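Local coordinates for protein acetyltransferase (PDB 5XUN) that probably acetylates glycyl-tRNA(Gly) with acetyl-CoA, acting as the GNAT-family toxin of a Klebsiella pneumoniae toxin-antitoxin pair, at residues 65-71 with 88-94; 73-77 with 151-155; 109-113 with 144-150; 129-135 with 159-165. The protein carries 1 engineered substitution. All coordinates share one frame. Residue numbers count along the deposited sequence, not the author numbering.

Contact 1 of 4, residues 65-71 with 88-94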
# COMPACT_ATOMS: atom_id res chain seq x y z
N LEU B 65 -10.02 -1.05 -1.75
CA LEU B 65 -8.75 -0.39 -1.42
C LEU B 65 -7.63 -0.91 -2.31
O LEU B 65 -7.51 -2.11 -2.53
CB LEU B 65 -8.37 -0.62 0.05
CG LEU B 65 -9.41 -0.11 1.06
CD1 LEU B 65 -9.05 -0.50 2.49
CD2 LEU B 65 -9.53 1.39 0.93
N SER B 66 -6.81 0.01 -2.82
CA SER B 66 -5.65 -0.35 -3.63
C SER B 66 -4.47 0.50 -3.20
O SER B 66 -4.63 1.68 -2.88
CB SER B 66 -5.93 -0.13 -5.12
OG SER B 66 -7.14 -0.78 -5.50
N GLY B 67 -3.28 -0.10 -3.19
CA GLY B 67 -2.08 0.68 -2.98
C GLY B 67 -1.83 1.64 -4.13
O GLY B 67 -2.06 1.33 -5.29
N SER B 68 -1.31 2.81 -3.80
CA SER B 68 -1.15 3.84 -4.81
C SER B 68 -0.09 4.83 -4.35
O SER B 68 0.51 4.67 -3.28
CB SER B 68 -2.47 4.57 -5.08
OG SER B 68 -2.92 5.22 -3.91
N CYS B 69 0.16 5.83 -5.18
CA CYS B 69 0.91 7.01 -4.81
C CYS B 69 0.39 8.15 -5.66
O CYS B 69 -0.32 7.94 -6.65
CB CYS B 69 2.43 6.82 -4.97
SG CYS B 69 2.99 6.38 -6.63
N PHE B 70 0.72 9.38 -5.26
CA PHE B 70 0.22 10.55 -5.95
C PHE B 70 1.26 11.65 -5.89
O PHE B 70 2.11 11.67 -4.98
CB PHE B 70 -1.12 11.03 -5.37
CG PHE B 70 -1.02 11.58 -3.97
CD1 PHE B 70 -1.06 10.74 -2.87
CD2 PHE B 70 -0.92 12.94 -3.75
CE1 PHE B 70 -0.99 11.24 -1.59
CE2 PHE B 70 -0.84 13.46 -2.47
CZ PHE B 70 -0.88 12.61 -1.39
N GLU B 71 1.20 12.56 -6.86
CA GLU B 71 2.21 13.60 -7.01
C GLU B 71 2.28 14.48 -5.77
O GLU B 71 1.26 14.97 -5.28
CB GLU B 71 1.92 14.46 -8.24
CG GLU B 71 2.26 13.78 -9.56
CD GLU B 71 2.34 14.75 -10.72
OE1 GLU B 71 2.56 15.96 -10.47
OE2 GLU B 71 2.18 14.31 -11.87
N ASN B 88 6.51 11.47 -5.64
CA ASN B 88 5.21 10.97 -5.23
C ASN B 88 5.19 10.66 -3.74
O ASN B 88 6.19 10.21 -3.17
CB ASN B 88 4.83 9.71 -6.02
CG ASN B 88 4.73 9.97 -7.50
OD1 ASN B 88 3.93 10.78 -7.96
ND2 ASN B 88 5.58 9.30 -8.27
N ALA B 89 4.12 10.89 -3.17
CA ALA B 89 3.85 10.45 -1.81
C ALA B 89 3.12 9.12 -1.84
O ALA B 89 2.19 8.94 -2.63
CB ALA B 89 3.00 11.48 -1.07
N PRO B 90 3.49 8.17 -0.98
CA PRO B 90 2.82 6.88 -0.97
C PRO B 90 1.43 7.01 -0.37
O PRO B 90 1.18 7.88 0.48
CB PRO B 90 3.72 6.00 -0.10
CG PRO B 90 4.35 6.99 0.88
CD PRO B 90 4.48 8.29 0.11
N SER B 91 0.52 6.17 -0.83
CA SER B 91 -0.87 6.26 -0.39
C SER B 91 -1.57 4.92 -0.56
O SER B 91 -1.02 3.96 -1.10
CB SER B 91 -1.61 7.36 -1.16
OG SER B 91 -1.54 7.12 -2.56
N VAL B 92 -2.80 4.89 -0.05
CA VAL B 92 -3.82 3.90 -0.39
C VAL B 92 -4.98 4.65 -1.02
O VAL B 92 -5.33 5.74 -0.58
CB VAL B 92 -4.29 3.12 0.86
CG1 VAL B 92 -5.48 2.21 0.52
CG2 VAL B 92 -3.16 2.29 1.43
N THR B 93 -5.57 4.07 -2.06
CA THR B 93 -6.68 4.70 -2.76
C THR B 93 -7.98 4.00 -2.41
O THR B 93 -8.06 2.77 -2.45
CB THR B 93 -6.47 4.68 -4.27
OG1 THR B 93 -5.42 5.59 -4.62
CG2 THR B 93 -7.76 5.09 -5.01
N LEU B 94 -8.99 4.78 -2.01
CA LEU B 94 -10.36 4.29 -1.92
C LEU B 94 -10.92 4.33 -3.33
O LEU B 94 -11.32 5.39 -3.82
CB LEU B 94 -11.18 5.15 -0.96
CG LEU B 94 -12.66 4.84 -0.77
CD1 LEU B 94 -12.84 3.44 -0.25
CD2 LEU B 94 -13.29 5.84 0.20
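Six backbone hydrogen bonds tie 65-71 to 88-94 as antiparallel neighbours in the central sheet of the GNAT fold. They come in three reciprocal pairs: Thr93 N to Ser66 O (2.7 Å) with Ser66 N to Thr93 O (3.1 Å), Ser68 N to Ser91 O and Ser91 N to Ser68 O (both 2.9 Å), and Ala89 N to Phe70 O (2.8 Å) with Phe70 N to Ala89 O (3.0 Å). On the sheet face of Ser66, Ser68 and Phe70, a hydroxyl chain runs across the strands: Ser68 OG lies 2.6 Å from Thr93 OG1 and 2.7 Å from Ser91 OG, hydrogen-bonded to each. Ser66 OG turns instead to Ile44 O. The N-to-C directions of the strands differ by 140°, well short of exact antiparallel, as in a twisted sheet. On the other face Leu65 packs on Val92 and Leu94, against helix 108-126, while Cys69 and Pro90 lie toward the second subunit, where Cys69 meets its own counterpart. Gly67 sits opposite Val92 with CA atoms 4.5 Å apart, and its backbone hydrogen-bonds to the second subunit. Phe70, which also meets the rings of Phe133 and Phe162, lays one ring face over Ala89, with Phe70 CE1 4.0 Å from Ala89 CB.

Contact 2 of 4, residues 73-77 with 151-155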
# COMPACT_ATOMS: atom_id res chain seq x y z
N GLY B 73 3.11 17.44 -5.48
CA GLY B 73 2.64 18.80 -5.71
C GLY B 73 1.16 19.00 -5.46
O GLY B 73 0.74 20.15 -5.27
N MET B 74 0.37 17.93 -5.42
CA MET B 74 -1.06 18.07 -5.17
C MET B 74 -1.36 18.47 -3.74
O MET B 74 -2.47 18.93 -3.45
CB MET B 74 -1.77 16.76 -5.49
CG MET B 74 -1.49 16.19 -6.88
SD MET B 74 -2.56 14.78 -7.21
CE MET B 74 -2.50 14.69 -8.99
N LEU B 75 -0.40 18.29 -2.83
CA LEU B 75 -0.61 18.65 -1.43
C LEU B 75 -0.82 20.16 -1.29
O LEU B 75 -0.07 20.94 -1.90
CB LEU B 75 0.59 18.21 -0.60
CG LEU B 75 0.47 17.03 0.37
CD1 LEU B 75 -0.12 15.81 -0.29
CD2 LEU B 75 1.82 16.72 0.97
N PRO B 76 -1.80 20.60 -0.51
CA PRO B 76 -1.99 22.05 -0.35
C PRO B 76 -0.90 22.69 0.48
O PRO B 76 -0.51 23.84 0.21
CB PRO B 76 -3.35 22.16 0.35
CG PRO B 76 -3.59 20.82 0.96
CD PRO B 76 -2.88 19.82 0.11
N SER B 77 -0.38 21.98 1.48
CA SER B 77 0.64 22.53 2.37
C SER B 77 2.01 22.38 1.72
O SER B 77 2.47 21.26 1.49
CB SER B 77 0.59 21.82 3.73
OG SER B 77 1.68 22.19 4.55
N ILE B 151 -9.25 16.55 2.83
CA ILE B 151 -8.68 17.82 2.43
C ILE B 151 -8.62 17.85 0.91
O ILE B 151 -8.44 16.82 0.24
CB ILE B 151 -7.29 18.08 3.06
CG1 ILE B 151 -6.26 17.09 2.55
CG2 ILE B 151 -7.39 17.96 4.57
CD1 ILE B 151 -5.22 17.71 1.69
N GLN B 152 -8.68 19.04 0.39
CA GLN B 152 -8.72 19.22 -1.02
C GLN B 152 -7.37 19.32 -1.66
O GLN B 152 -6.59 20.08 -1.28
CB GLN B 152 -9.55 20.46 -1.32
CG GLN B 152 -9.40 20.97 -2.70
CD GLN B 152 -10.26 20.23 -3.65
OE1 GLN B 152 -11.45 20.42 -3.66
NE2 GLN B 152 -9.66 19.46 -4.49
N LEU B 153 -7.15 18.53 -2.66
CA LEU B 153 -5.91 18.54 -3.40
C LEU B 153 -6.04 19.38 -4.68
O LEU B 153 -7.12 19.61 -5.12
CB LEU B 153 -5.53 17.12 -3.79
CG LEU B 153 -5.19 16.05 -2.76
CD1 LEU B 153 -5.07 14.68 -3.35
CD2 LEU B 153 -3.97 16.38 -1.96
N VAL B 154 -4.93 19.81 -5.26
CA VAL B 154 -4.93 20.60 -6.50
C VAL B 154 -5.72 21.90 -6.31
O VAL B 154 -5.41 22.62 -5.42
CB VAL B 154 -5.34 19.81 -7.77
CG1 VAL B 154 -4.78 20.42 -9.04
CG2 VAL B 154 -4.83 18.40 -7.69
N ASP B 155 -6.69 22.22 -7.16
CA ASP B 155 -7.46 23.44 -6.98
C ASP B 155 -8.78 23.21 -6.28
O ASP B 155 -9.08 22.12 -5.93
CB ASP B 155 -7.53 24.28 -8.26
CG ASP B 155 -7.90 23.49 -9.49
OD1 ASP B 155 -7.18 23.57 -10.48
OD2 ASP B 155 -8.93 22.81 -9.49
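Met74 reaches 151-155 through its backbone and the base of its side chain. Its CA-to-CB bond points toward the partner, placing CB 4.1 Å from Leu153 CB, but the m, t, t rotamer leads the thioether end away; Met74 CG passes 4.1 Å from Val154 CG2. Leu75 does the reverse: it starts away, and a chi1 of -108°, between wells, brings its CD1 back to 4.2 Å from Leu153 CD2. Pro76 sets its ring against the strand, with its CD 3.5 Å from Ile151 CD1 and 4.2 Å from Leu153 CD2, so the m, t rotamer of Leu153 meets three successive residues of the loop. One hydrogen bond locks the backbones, Val154 N to Met74 O at 3.2 Å. Gln152 faces away and folds back, its NE2 donating to Leu153 O at 2.6 Å. Ser77 caps the following helix through Gln80 N. The loop after strand 59-71 packs on the short outermost strand 151-152 and the residues just after it, at the edge of the GNAT sheet.

Contact 3 of 4, residues 109-113 with 144-150. Engineered in segment 144-150: Phe145 (natural residue Tyr). With ACO (acetyl coenzyme *a), chain E.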
# COMPACT_ATOMS: atom_id res chain seq x y z
N GLY B 109 -22.71 5.07 5.15
CA GLY B 109 -21.57 5.56 4.40
C GLY B 109 -20.45 6.03 5.32
O GLY B 109 -19.29 5.66 5.14
N GLU B 110 -20.81 6.83 6.34
CA GLU B 110 -19.84 7.26 7.33
C GLU B 110 -19.18 6.07 8.01
O GLU B 110 -17.96 6.05 8.21
CB GLU B 110 -20.52 8.14 8.38
CG GLU B 110 -19.59 8.62 9.48
CD GLU B 110 -20.03 9.94 10.10
OE1 GLU B 110 -21.09 10.46 9.69
OE2 GLU B 110 -19.34 10.43 11.01
N MET B 111 -19.98 5.06 8.37
CA MET B 111 -19.44 3.90 9.07
C MET B 111 -18.47 3.12 8.19
O MET B 111 -17.46 2.59 8.69
CB MET B 111 -20.57 3.00 9.56
CG MET B 111 -20.05 1.67 10.09
SD MET B 111 -20.93 0.93 11.45
CE MET B 111 -20.11 1.82 12.77
N LEU B 112 -18.74 3.03 6.89
CA LEU B 112 -17.79 2.38 6.00
C LEU B 112 -16.47 3.14 5.96
O LEU B 112 -15.40 2.53 5.99
CB LEU B 112 -18.38 2.25 4.59
CG LEU B 112 -19.28 1.02 4.41
CD1 LEU B 112 -19.65 0.84 2.96
CD2 LEU B 112 -18.60 -0.23 4.95
N VAL B 113 -16.52 4.48 5.91
CA VAL B 113 -15.29 5.26 5.89
C VAL B 113 -14.50 5.07 7.19
O VAL B 113 -13.27 5.02 7.18
CB VAL B 113 -15.61 6.75 5.64
CG1 VAL B 113 -14.36 7.60 5.79
CG2 VAL B 113 -16.22 6.92 4.26
N PHE B 144 -19.66 14.84 0.48
CA PHE B 144 -19.65 13.77 1.48
C PHE B 144 -18.27 13.63 2.11
O PHE B 144 -18.14 13.58 3.34
CB PHE B 144 -20.10 12.46 0.83
CG PHE B 144 -19.89 11.24 1.68
CD1 PHE B 144 -20.74 10.96 2.72
CD2 PHE B 144 -18.85 10.36 1.40
CE1 PHE B 144 -20.56 9.83 3.50
CE2 PHE B 144 -18.66 9.23 2.17
CZ PHE B 144 -19.51 8.97 3.22
N PHE B 145 -17.22 13.57 1.28
CA PHE B 145 -15.88 13.36 1.83
C PHE B 145 -15.37 14.61 2.53
O PHE B 145 -14.72 14.52 3.57
CB PHE B 145 -14.92 12.92 0.72
CG PHE B 145 -15.13 11.49 0.27
CD1 PHE B 145 -14.94 10.44 1.16
CD2 PHE B 145 -15.50 11.20 -1.03
CE1 PHE B 145 -15.13 9.13 0.76
CE2 PHE B 145 -15.68 9.89 -1.44
CZ PHE B 145 -15.50 8.85 -0.53
N LEU B 146 -15.67 15.79 1.98
CA LEU B 146 -15.27 17.04 2.62
C LEU B 146 -15.84 17.15 4.03
O LEU B 146 -15.15 17.62 4.95
CB LEU B 146 -15.70 18.23 1.77
CG LEU B 146 -14.93 18.38 0.46
CD1 LEU B 146 -15.48 19.53 -0.37
CD2 LEU B 146 -13.45 18.60 0.72
N ARG B 147 -17.08 16.72 4.22
CA ARG B 147 -17.70 16.83 5.54
C ARG B 147 -17.06 15.89 6.54
O ARG B 147 -17.01 16.20 7.74
CB ARG B 147 -19.20 16.55 5.44
CG ARG B 147 -20.05 17.50 6.27
CD ARG B 147 -21.53 17.14 6.24
NE ARG B 147 -21.96 16.59 4.95
CZ ARG B 147 -22.52 15.40 4.80
NH1 ARG B 147 -22.88 14.96 3.60
NH2 ARG B 147 -22.72 14.63 5.87
N LEU B 148 -16.56 14.74 6.08
CA LEU B 148 -15.83 13.81 6.93
C LEU B 148 -14.41 14.27 7.24
O LEU B 148 -13.72 13.62 8.02
CB LEU B 148 -15.80 12.42 6.28
CG LEU B 148 -17.18 11.81 6.12
CD1 LEU B 148 -17.13 10.51 5.35
CD2 LEU B 148 -17.76 11.58 7.51
N GLY B 149 -13.97 15.38 6.65
CA GLY B 149 -12.69 15.95 6.96
C GLY B 149 -11.62 15.76 5.92
O GLY B 149 -10.47 16.13 6.17
N PHE B 150 -11.95 15.21 4.76
CA PHE B 150 -10.94 15.07 3.73
C PHE B 150 -10.49 16.46 3.28
O PHE B 150 -11.24 17.43 3.37
CB PHE B 150 -11.48 14.29 2.53
CG PHE B 150 -11.56 12.79 2.75
CD1 PHE B 150 -12.48 12.26 3.64
CD2 PHE B 150 -10.73 11.93 2.06
CE1 PHE B 150 -12.57 10.90 3.84
CE2 PHE B 150 -10.82 10.56 2.25
CZ PHE B 150 -11.73 10.04 3.14
N1A ACO E . -24.49 9.16 11.70
C2A ACO E . -24.20 9.98 10.67
N3A ACO E . -25.12 10.46 9.80
C4A ACO E . -26.44 10.13 9.93
C5A ACO E . -26.82 9.24 11.04
C6A ACO E . -25.76 8.75 11.95
N6A ACO E . -26.06 7.93 12.98
N7A ACO E . -28.15 9.06 10.96
C8A ACO E . -28.57 9.78 9.89
N9A ACO E . -27.57 10.43 9.28
C1B ACO E . -27.74 11.27 8.06
C2B ACO E . -27.28 12.72 8.21
O2B ACO E . -28.40 13.59 8.43
C3B ACO E . -26.59 13.04 6.90
O3B ACO E . -27.52 13.66 6.01
P3B ACO E . -27.07 14.80 4.95
O7A ACO E . -27.04 16.07 5.77
O8A ACO E . -25.71 14.35 4.47
O9A ACO E . -28.15 14.75 3.90
C4B ACO E . -26.24 11.68 6.30
O4B ACO E . -27.00 10.69 6.98
C5B ACO E . -24.76 11.32 6.42
O5B ACO E . -24.40 10.54 5.28
P1A ACO E . -24.39 8.93 5.31
O1A ACO E . -25.76 8.43 5.67
O2A ACO E . -23.20 8.44 6.10
O3A ACO E . -24.10 8.64 3.76
P2A ACO E . -24.91 7.55 2.92
O4A ACO E . -25.20 6.34 3.77
O5A ACO E . -26.04 8.23 2.18
O6A ACO E . -23.76 7.18 1.86
CBP ACO E . -22.79 7.55 -0.27
CCP ACO E . -23.23 8.21 1.02
CDP ACO E . -21.93 6.33 0.03
CEP ACO E . -22.01 8.55 -1.11
CAP ACO E . -24.08 7.17 -0.98
OAP ACO E . -24.79 8.38 -1.29
C9P ACO E . -23.85 6.41 -2.25
O9P ACO E . -23.69 5.20 -2.25
N8P ACO E . -23.85 7.15 -3.35
C7P ACO E . -23.96 6.57 -4.67
C6P ACO E . -22.62 6.03 -5.16
C5P ACO E . -21.55 7.04 -4.85
O5P ACO E . -21.57 8.15 -5.37
N4P ACO E . -20.62 6.64 -3.98
C3P ACO E . -19.59 7.54 -3.50
C2P ACO E . -18.50 7.77 -4.53
S1P ACO E . -17.07 6.86 -4.03
C ACO E . -15.96 7.75 -4.88
O ACO E . -16.32 8.82 -5.32
CH3 ACO E . -14.58 7.19 -5.07
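Gly109, in the first turn of helix 108-126, gives its N to acetyl-CoA O4A at 3.1 Å, and its C lies 3.7 Å from Phe144 CZ, at the edge of that ring. A CB here would crowd Phe144 and clash with the cofactor's O6A. Glu110 N follows, bonding O2A at 2.9 Å, while its side chain runs outward until CD is 3.8 Å from Leu148 CD2. Three residues on, Val113 points toward 144-150 and fills the space between the helices: its CG2 lies 3.9 Å from Leu148 CD1, 4.0 Å from Phe144 CE2 and 4.3 Å from CE1 of the engineered Phe145 (natural Tyr), and its CG1 is 4.2 Å from Phe150 CE1. Phe144 lays one ring face over the pantetheine carbon CCP, and Phe145 turns its edge to the acetyl carbonyl carbon C. Beyond helix 139-147, Gly149 with positive phi closes a Schellman motif that directs Phe150 into the core. Backbone amides at a helix start gripping the pyrophosphate are the hallmark of the GNAT acetyl-CoA site.

Contact 4 of 4, residues 129-135 with 159-165. With ACO (acetyl coenzyme *a), chain E.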
# COMPACT_ATOMS: atom_id res chain seq x y z
N ILE B 129 2.63 4.67 4.14
CA ILE B 129 1.37 5.16 3.57
C ILE B 129 1.10 6.53 4.16
O ILE B 129 0.76 6.65 5.34
CB ILE B 129 0.19 4.22 3.87
CG1 ILE B 129 0.35 2.90 3.10
CG2 ILE B 129 -1.16 4.89 3.51
CD1 ILE B 129 -0.48 1.82 3.68
N TYR B 130 1.22 7.57 3.33
CA TYR B 130 1.12 8.93 3.83
C TYR B 130 -0.33 9.36 4.05
O TYR B 130 -0.57 10.31 4.81
CB TYR B 130 1.82 9.89 2.87
CG TYR B 130 1.88 11.32 3.35
CD1 TYR B 130 2.70 11.68 4.42
CD2 TYR B 130 1.12 12.32 2.75
CE1 TYR B 130 2.76 12.99 4.88
CE2 TYR B 130 1.17 13.63 3.20
CZ TYR B 130 1.99 13.95 4.26
OH TYR B 130 2.04 15.25 4.71
N GLY B 131 -1.28 8.69 3.42
CA GLY B 131 -2.67 8.91 3.72
C GLY B 131 -3.56 8.18 2.73
O GLY B 131 -3.09 7.36 1.93
N LEU B 132 -4.85 8.51 2.79
CA LEU B 132 -5.87 7.87 1.97
C LEU B 132 -6.28 8.82 0.86
O LEU B 132 -6.76 9.93 1.12
CB LEU B 132 -7.08 7.48 2.82
CG LEU B 132 -8.32 6.92 2.11
CD1 LEU B 132 -8.10 5.50 1.57
CD2 LEU B 132 -9.49 6.93 3.07
N PHE B 133 -6.10 8.38 -0.38
CA PHE B 133 -6.41 9.15 -1.58
C PHE B 133 -7.77 8.72 -2.11
O PHE B 133 -8.10 7.54 -2.09
CB PHE B 133 -5.32 8.93 -2.63
CG PHE B 133 -5.50 9.72 -3.91
CD1 PHE B 133 -6.33 9.26 -4.93
CD2 PHE B 133 -4.79 10.90 -4.12
CE1 PHE B 133 -6.48 9.97 -6.11
CE2 PHE B 133 -4.94 11.62 -5.30
CZ PHE B 133 -5.78 11.15 -6.30
N VAL B 134 -8.56 9.68 -2.59
CA VAL B 134 -9.85 9.34 -3.18
C VAL B 134 -10.17 10.35 -4.28
O VAL B 134 -9.93 11.55 -4.14
CB VAL B 134 -10.96 9.27 -2.11
CG1 VAL B 134 -11.21 10.62 -1.48
CG2 VAL B 134 -12.23 8.70 -2.71
N GLU B 135 -10.70 9.84 -5.39
CA GLU B 135 -11.22 10.67 -6.46
C GLU B 135 -12.74 10.69 -6.33
O GLU B 135 -13.40 9.68 -6.55
CB GLU B 135 -10.80 10.15 -7.83
CG GLU B 135 -11.56 10.77 -8.98
CD GLU B 135 -10.79 10.70 -10.28
OE1 GLU B 135 -10.83 11.68 -11.04
OE2 GLU B 135 -10.12 9.67 -10.51
N ASN B 159 -11.60 17.03 -8.04
CA ASN B 159 -12.25 15.95 -7.31
C ASN B 159 -11.26 15.11 -6.51
O ASN B 159 -11.67 14.10 -5.91
CB ASN B 159 -13.02 15.05 -8.29
CG ASN B 159 -14.28 15.71 -8.80
OD1 ASN B 159 -15.11 16.18 -8.02
ND2 ASN B 159 -14.42 15.78 -10.12
N LEU B 160 -10.00 15.51 -6.45
CA LEU B 160 -8.98 14.74 -5.75
C LEU B 160 -8.94 15.19 -4.30
O LEU B 160 -8.70 16.37 -4.01
CB LEU B 160 -7.62 14.93 -6.42
CG LEU B 160 -7.59 14.75 -7.94
CD1 LEU B 160 -6.20 14.99 -8.49
CD2 LEU B 160 -8.12 13.39 -8.35
N LEU B 161 -9.18 14.26 -3.39
CA LEU B 161 -9.21 14.53 -1.96
C LEU B 161 -8.25 13.57 -1.26
O LEU B 161 -7.77 12.59 -1.84
CB LEU B 161 -10.62 14.39 -1.38
CG LEU B 161 -11.71 15.19 -2.10
CD1 LEU B 161 -13.07 14.90 -1.48
CD2 LEU B 161 -11.40 16.68 -2.07
N PHE B 162 -7.96 13.87 0.01
CA PHE B 162 -6.89 13.18 0.71
C PHE B 162 -7.16 13.26 2.20
O PHE B 162 -7.59 14.29 2.70
CB PHE B 162 -5.54 13.83 0.37
CG PHE B 162 -4.36 13.23 1.08
CD1 PHE B 162 -3.91 11.96 0.75
CD2 PHE B 162 -3.70 13.93 2.08
CE1 PHE B 162 -2.82 11.41 1.40
CE2 PHE B 162 -2.61 13.39 2.73
CZ PHE B 162 -2.18 12.12 2.39
N TYR B 163 -6.90 12.16 2.89
CA TYR B 163 -7.00 12.13 4.35
C TYR B 163 -5.68 11.63 4.90
O TYR B 163 -5.34 10.44 4.70
CB TYR B 163 -8.17 11.26 4.80
CG TYR B 163 -8.63 11.53 6.21
CD1 TYR B 163 -7.98 10.96 7.30
CD2 TYR B 163 -9.73 12.34 6.47
CE1 TYR B 163 -8.40 11.19 8.59
CE2 TYR B 163 -10.16 12.58 7.77
CZ TYR B 163 -9.49 12.00 8.82
OH TYR B 163 -9.91 12.22 10.12
N PRO B 164 -4.90 12.46 5.59
CA PRO B 164 -3.54 12.06 5.98
C PRO B 164 -3.52 11.00 7.07
O PRO B 164 -4.34 11.01 7.99
CB PRO B 164 -2.90 13.37 6.46
CG PRO B 164 -4.00 14.34 6.66
CD PRO B 164 -5.25 13.84 6.00
N THR B 165 -2.56 10.08 6.94
CA THR B 165 -2.29 9.10 7.99
C THR B 165 -2.09 9.77 9.34
O THR B 165 -2.50 9.24 10.38
CB THR B 165 -1.06 8.27 7.61
OG1 THR B 165 -1.33 7.53 6.41
CG2 THR B 165 -0.67 7.31 8.71
N1A ACO E . -24.49 9.16 11.70
C2A ACO E . -24.20 9.98 10.67
N3A ACO E . -25.12 10.46 9.80
C4A ACO E . -26.44 10.13 9.93
C5A ACO E . -26.82 9.24 11.04
C6A ACO E . -25.76 8.75 11.95
N6A ACO E . -26.06 7.93 12.98
N7A ACO E . -28.15 9.06 10.96
C8A ACO E . -28.57 9.78 9.89
N9A ACO E . -27.57 10.43 9.28
C1B ACO E . -27.74 11.27 8.06
C2B ACO E . -27.28 12.72 8.21
O2B ACO E . -28.40 13.59 8.43
C3B ACO E . -26.59 13.04 6.90
O3B ACO E . -27.52 13.66 6.01
P3B ACO E . -27.07 14.80 4.95
O7A ACO E . -27.04 16.07 5.77
O8A ACO E . -25.71 14.35 4.47
O9A ACO E . -28.15 14.75 3.90
C4B ACO E . -26.24 11.68 6.30
O4B ACO E . -27.00 10.69 6.98
C5B ACO E . -24.76 11.32 6.42
O5B ACO E . -24.40 10.54 5.28
P1A ACO E . -24.39 8.93 5.31
O1A ACO E . -25.76 8.43 5.67
O2A ACO E . -23.20 8.44 6.10
O3A ACO E . -24.10 8.64 3.76
P2A ACO E . -24.91 7.55 2.92
O4A ACO E . -25.20 6.34 3.77
O5A ACO E . -26.04 8.23 2.18
O6A ACO E . -23.76 7.18 1.86
CBP ACO E . -22.79 7.55 -0.27
CCP ACO E . -23.23 8.21 1.02
CDP ACO E . -21.93 6.33 0.03
CEP ACO E . -22.01 8.55 -1.11
CAP ACO E . -24.08 7.17 -0.98
OAP ACO E . -24.79 8.38 -1.29
C9P ACO E . -23.85 6.41 -2.25
O9P ACO E . -23.69 5.20 -2.25
N8P ACO E . -23.85 7.15 -3.35
C7P ACO E . -23.96 6.57 -4.67
C6P ACO E . -22.62 6.03 -5.16
C5P ACO E . -21.55 7.04 -4.85
O5P ACO E . -21.57 8.15 -5.37
N4P ACO E . -20.62 6.64 -3.98
C3P ACO E . -19.59 7.54 -3.50
C2P ACO E . -18.50 7.77 -4.53
S1P ACO E . -17.07 6.86 -4.03
C ACO E . -15.96 7.75 -4.88
O ACO E . -16.32 8.82 -5.32
CH3 ACO E . -14.58 7.19 -5.07
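Strands 131-135 and 160-164 run antiparallel, at 166°, and exchange backbone bonds in two reciprocal pairs. Leu132 N donates to Tyr163 O at 2.8 Å and Tyr163 N returns to Leu132 O at 2.9 Å; Val134 N reaches Leu161 O at 3.1 Å and Leu161 N reaches Val134 O at 2.9 Å. Past the strands the pairing goes on: Thr165 N donates to Tyr130 O at 2.9 Å, and the Thr165 hydroxyl OG1 donates to Ile129 O at 2.5 Å, fastening the start of the C-terminal helix to the loop before strand 131-135. Groups turned the other way serve strand 88-99: Tyr130 N bonds Pro90 O and Phe133 N bonds Val92 O, while Phe133 O accepts from Leu94 N. Weaker CA-H...O contacts supplement these, Phe162 CA lying 3.3 Å from Leu132 O. Gly131 leaves room for the Phe162 ring, whose CE1 comes to 3.4 Å from Gly131 CA; a CB there would clash. That ring meets Tyr130 rim to rim, with centroids 5.6 Å apart. Phe133 and Leu160 pack on the same face, while Val134 and Leu161 turn to the helix 139-147 side. At the C-terminal end of strand 131-135 Glu135 O and Val134 CG2 approach the cofactor's acetyl CH3, at 3.1 and 3.7 Å. Placing the end of this central strand beside the acetyl group is characteristic of the GNAT active site.

Contacts 1 and 4 are strand pairs of one mixed sheet, in which strands 59-71, 88-99, 131-135, 160-164 and 151-152 lie side by side in that order, and contact 2 reaches its outer strand. Contacts 1 and 4, with centres about 7 Å apart, meet where 88-99 runs parallel to 131-135, and both touch the second subunit. Contact 2, its centre about 10 Å from that of contact 4, brings the loop after 59-71 round to 151-152, and the segments of contacts 2 and 4 alternate along the chain. Contact 3 packs the two cofactor-side helices, its centre about 12 Å from that of contact 4, with Phe145 and Phe150 resting on the strands. Contact 1 closes before 3 and 4 open; contact 3 binds the pyrophosphate and contact 4 borders the acetyl group.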